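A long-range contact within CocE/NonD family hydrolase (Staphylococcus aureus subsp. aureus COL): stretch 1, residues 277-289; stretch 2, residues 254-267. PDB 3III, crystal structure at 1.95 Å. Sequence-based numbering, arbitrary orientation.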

# COMPACT_ATOMS: atom_id res chain seq x y z
N GLY A 277 -5.38 -1.49 1.26
CA GLY A 277 -5.51 -2.72 0.50
C GLY A 277 -4.55 -3.81 0.93
O GLY A 277 -4.84 -4.99 0.74
N SER A 278 -3.42 -3.43 1.55
CA SER A 278 -2.52 -4.40 2.12
C SER A 278 -3.27 -5.16 3.20
O SER A 278 -3.25 -6.42 3.24
CB SER A 278 -1.20 -3.74 2.63
OG SER A 278 -0.48 -3.12 1.58
N PHE A 279 -3.97 -4.43 4.06
CA PHE A 279 -4.76 -5.06 5.13
C PHE A 279 -5.95 -5.80 4.56
O PHE A 279 -6.28 -6.92 5.04
CB PHE A 279 -5.25 -4.00 6.14
CG PHE A 279 -4.18 -3.54 7.09
CD1 PHE A 279 -3.83 -4.33 8.18
CD2 PHE A 279 -3.48 -2.38 6.86
CE1 PHE A 279 -2.86 -3.93 9.06
CE2 PHE A 279 -2.46 -1.98 7.73
CZ PHE A 279 -2.13 -2.78 8.82
N GLU A 280 -6.65 -5.19 3.56
CA GLU A 280 -7.77 -5.89 2.94
C GLU A 280 -7.37 -7.25 2.36
O GLU A 280 -8.14 -8.25 2.49
CB GLU A 280 -8.52 -5.09 1.88
CG GLU A 280 -9.40 -3.93 2.40
CD GLU A 280 -10.28 -4.30 3.59
OE1 GLU A 280 -10.97 -5.33 3.47
OE2 GLU A 280 -10.29 -3.55 4.61
N GLY A 281 -6.19 -7.28 1.73
CA GLY A 281 -5.70 -8.52 1.10
C GLY A 281 -5.51 -9.58 2.14
O GLY A 281 -5.94 -10.73 1.98
N PHE A 282 -4.83 -9.21 3.21
CA PHE A 282 -4.59 -10.18 4.29
C PHE A 282 -5.89 -10.66 4.90
O PHE A 282 -6.06 -11.86 5.14
CB PHE A 282 -3.69 -9.61 5.35
CG PHE A 282 -3.51 -10.52 6.54
CD1 PHE A 282 -2.73 -11.67 6.45
CD2 PHE A 282 -4.22 -10.30 7.70
CE1 PHE A 282 -2.59 -12.56 7.56
CE2 PHE A 282 -4.11 -11.14 8.78
CZ PHE A 282 -3.29 -12.28 8.74
N LYS A 283 -6.80 -9.74 5.15
CA LYS A 283 -8.05 -10.06 5.84
C LYS A 283 -8.95 -10.96 5.00
O LYS A 283 -9.48 -11.90 5.52
CB LYS A 283 -8.86 -8.83 6.27
CG LYS A 283 -8.24 -7.97 7.36
CD LYS A 283 -9.15 -6.84 7.81
CE LYS A 283 -9.51 -5.87 6.69
NZ LYS A 283 -10.31 -4.65 7.09
N GLN A 284 -9.12 -10.61 3.73
CA GLN A 284 -10.11 -11.23 2.86
C GLN A 284 -9.63 -12.51 2.14
O GLN A 284 -10.45 -13.31 1.69
CB GLN A 284 -10.55 -10.25 1.77
CG GLN A 284 -11.51 -9.14 2.24
CD GLN A 284 -11.92 -8.26 1.10
OE1 GLN A 284 -12.24 -8.76 0.02
NE2 GLN A 284 -11.81 -6.93 1.28
N ALA A 285 -8.32 -12.64 1.95
CA ALA A 285 -7.78 -13.84 1.31
C ALA A 285 -8.35 -15.10 2.03
O ALA A 285 -8.37 -15.15 3.29
CB ALA A 285 -6.22 -13.83 1.33
N ALA A 286 -8.72 -16.11 1.24
CA ALA A 286 -9.22 -17.38 1.75
C ALA A 286 -8.08 -18.32 2.15
O ALA A 286 -8.30 -19.33 2.76
CB ALA A 286 -10.17 -18.07 0.71
N SER A 287 -6.85 -17.94 1.82
CA SER A 287 -5.65 -18.74 2.12
C SER A 287 -5.63 -19.33 3.54
O SER A 287 -5.75 -18.62 4.50
CB SER A 287 -4.43 -17.83 1.94
OG SER A 287 -4.42 -17.27 0.64
N GLU A 288 -5.46 -20.65 3.66
CA GLU A 288 -5.42 -21.28 4.97
C GLU A 288 -4.11 -20.96 5.71
O GLU A 288 -4.02 -21.08 6.94
CB GLU A 288 -5.58 -22.80 4.80
CG GLU A 288 -7.02 -23.20 4.54
CD GLU A 288 -7.19 -24.69 4.13
OE1 GLU A 288 -6.24 -25.50 4.25
OE2 GLU A 288 -8.30 -25.03 3.68
N GLU A 289 -3.09 -20.53 4.96
CA GLU A 289 -1.75 -20.30 5.50
C GLU A 289 -1.37 -18.86 5.11
O GLU A 289 -0.99 -18.62 3.97
CB GLU A 289 -0.78 -21.31 4.88
CG GLU A 289 -1.16 -22.78 5.15
CD GLU A 289 -0.19 -23.81 4.54
OE1 GLU A 289 -0.32 -24.20 3.35
OE2 GLU A 289 0.68 -24.26 5.25
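Stretch 2 254-267: PLSQIKTPLLTCAS

What ties the two stretches together most firmly? Polar contacts gather in the loop after the helix. Ser287 OG donates to Thr260 O at 2.7 Å, and Leu262 N, where the strand begins, donates to Glu289 O at 3.0 Å with a favourable angle. Ala286 N reaches Ile258 O at 2.8 Å, but the bent geometry makes this bond weak.

Where does water help? One water accepts from Leu255 N and donates to Gln284 OE1. Two more donate to Lys259 O, one accepting from Glu288 N and the other from Glu289 N. A fourth joins Ser267 N to Ser278 OG.

How does stretch 2 run? Residues 255-257 form a 3-10 segment, 258-261 are extended or turning loop, and 262-267 make a strand. That strand runs roughly antiparallel to helix 277-284, at a signed crossing angle of -147° and a closest axial approach of 7.6 Å.

What packs along this path? Leu255 points toward stretch 1 and sets CD1 3.8 Å from Gly281 CA. Leu262 CD2 lies 3.8 Å from Ala285 CB. Farther along, Thr264 CG2 approaches Ser278 O at 3.4 Å, and Ala266 CB covers one face of the Phe279 ring, 3.8 Å from its centroid.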

# COMPACT_ATOMS: atom_id res chain seq x y z
N PRO A 254 -11.03 -9.61 -6.56
CA PRO A 254 -11.89 -10.53 -5.77
C PRO A 254 -11.01 -11.37 -4.83
O PRO A 254 -10.72 -12.54 -5.10
CB PRO A 254 -12.59 -11.40 -6.82
CG PRO A 254 -11.63 -11.45 -7.97
CD PRO A 254 -10.84 -10.11 -7.94
N LEU A 255 -10.66 -10.76 -3.72
CA LEU A 255 -9.64 -11.26 -2.80
C LEU A 255 -9.97 -12.62 -2.16
O LEU A 255 -9.07 -13.39 -1.88
CB LEU A 255 -9.40 -10.23 -1.70
CG LEU A 255 -8.71 -8.93 -2.15
CD1 LEU A 255 -8.78 -7.93 -1.03
CD2 LEU A 255 -7.26 -9.17 -2.53
N SER A 256 -11.26 -12.91 -1.95
CA SER A 256 -11.66 -14.15 -1.34
C SER A 256 -11.44 -15.38 -2.23
O SER A 256 -11.58 -16.53 -1.79
CB SER A 256 -13.13 -14.06 -0.91
OG SER A 256 -13.97 -13.99 -2.03
N GLN A 257 -11.16 -15.17 -3.49
CA GLN A 257 -10.69 -16.22 -4.39
C GLN A 257 -9.27 -16.66 -4.12
O GLN A 257 -8.82 -17.72 -4.62
CB GLN A 257 -10.79 -15.73 -5.82
CG GLN A 257 -12.28 -15.48 -6.26
CD GLN A 257 -12.43 -15.04 -7.70
OE1 GLN A 257 -11.48 -15.06 -8.49
NE2 GLN A 257 -13.63 -14.66 -8.06
N ILE A 258 -8.50 -15.85 -3.41
CA ILE A 258 -7.07 -16.20 -3.18
C ILE A 258 -6.95 -17.33 -2.16
O ILE A 258 -7.47 -17.23 -1.01
CB ILE A 258 -6.26 -15.00 -2.73
CG1 ILE A 258 -6.25 -13.95 -3.84
CG2 ILE A 258 -4.86 -15.38 -2.30
CD1 ILE A 258 -5.55 -12.65 -3.39
N LYS A 259 -6.29 -18.40 -2.58
CA LYS A 259 -5.98 -19.53 -1.69
C LYS A 259 -4.50 -19.79 -1.38
O LYS A 259 -4.15 -20.64 -0.53
CB LYS A 259 -6.58 -20.80 -2.30
CG LYS A 259 -8.08 -20.71 -2.48
CD LYS A 259 -8.57 -21.90 -3.34
CE LYS A 259 -10.08 -22.14 -3.14
NZ LYS A 259 -10.65 -22.95 -4.29
N THR A 260 -3.63 -19.09 -2.11
CA THR A 260 -2.16 -19.32 -2.09
C THR A 260 -1.56 -18.93 -0.73
O THR A 260 -1.92 -17.92 -0.17
CB THR A 260 -1.51 -18.45 -3.22
OG1 THR A 260 -2.07 -18.82 -4.50
CG2 THR A 260 0.01 -18.58 -3.28
N PRO A 261 -0.62 -19.74 -0.21
CA PRO A 261 0.09 -19.33 0.98
C PRO A 261 0.68 -17.92 0.84
O PRO A 261 1.28 -17.58 -0.20
CB PRO A 261 1.22 -20.35 1.09
CG PRO A 261 0.65 -21.62 0.50
CD PRO A 261 -0.24 -21.10 -0.64
N LEU A 262 0.53 -17.14 1.88
CA LEU A 262 0.59 -15.68 1.79
C LEU A 262 1.37 -15.03 2.94
O LEU A 262 1.11 -15.31 4.09
CB LEU A 262 -0.88 -15.15 1.82
CG LEU A 262 -1.09 -13.67 2.06
CD1 LEU A 262 -0.47 -12.89 0.88
CD2 LEU A 262 -2.58 -13.32 2.13
N LEU A 263 2.36 -14.22 2.58
CA LEU A 263 3.07 -13.32 3.46
C LEU A 263 2.82 -11.88 2.96
O LEU A 263 3.33 -11.48 1.94
CB LEU A 263 4.57 -13.68 3.50
CG LEU A 263 5.46 -12.71 4.27
CD1 LEU A 263 5.09 -12.58 5.77
CD2 LEU A 263 6.97 -13.06 4.16
N THR A 264 2.00 -11.12 3.70
CA THR A 264 1.69 -9.76 3.38
C THR A 264 2.52 -8.81 4.18
O THR A 264 2.70 -9.01 5.40
CB THR A 264 0.21 -9.48 3.72
OG1 THR A 264 -0.60 -10.44 3.02
CG2 THR A 264 -0.20 -8.02 3.34
N CYS A 265 3.01 -7.75 3.54
CA CYS A 265 3.49 -6.61 4.34
C CYS A 265 2.52 -5.46 4.12
O CYS A 265 2.17 -5.15 2.96
CB CYS A 265 4.92 -6.20 3.99
SG CYS A 265 5.38 -4.69 4.82
N ALA A 266 2.08 -4.86 5.22
CA ALA A 266 1.39 -3.56 5.29
C ALA A 266 2.24 -2.57 6.09
O ALA A 266 3.06 -2.99 6.93
CB ALA A 266 0.01 -3.68 5.96
N SER A 267 2.03 -1.28 5.88
CA SER A 267 2.79 -0.29 6.62
C SER A 267 1.85 0.80 7.08
O SER A 267 1.02 1.27 6.31
CB SER A 267 3.89 0.30 5.77
OG SER A 267 4.68 1.22 6.50
O HOH W 1 -12.46 -8.50 -2.50
O HOH W 2 -5.78 -22.18 1.09
O HOH W 3 -2.76 -21.06 2.04
O HOH W 4 0.95 -1.01 3.08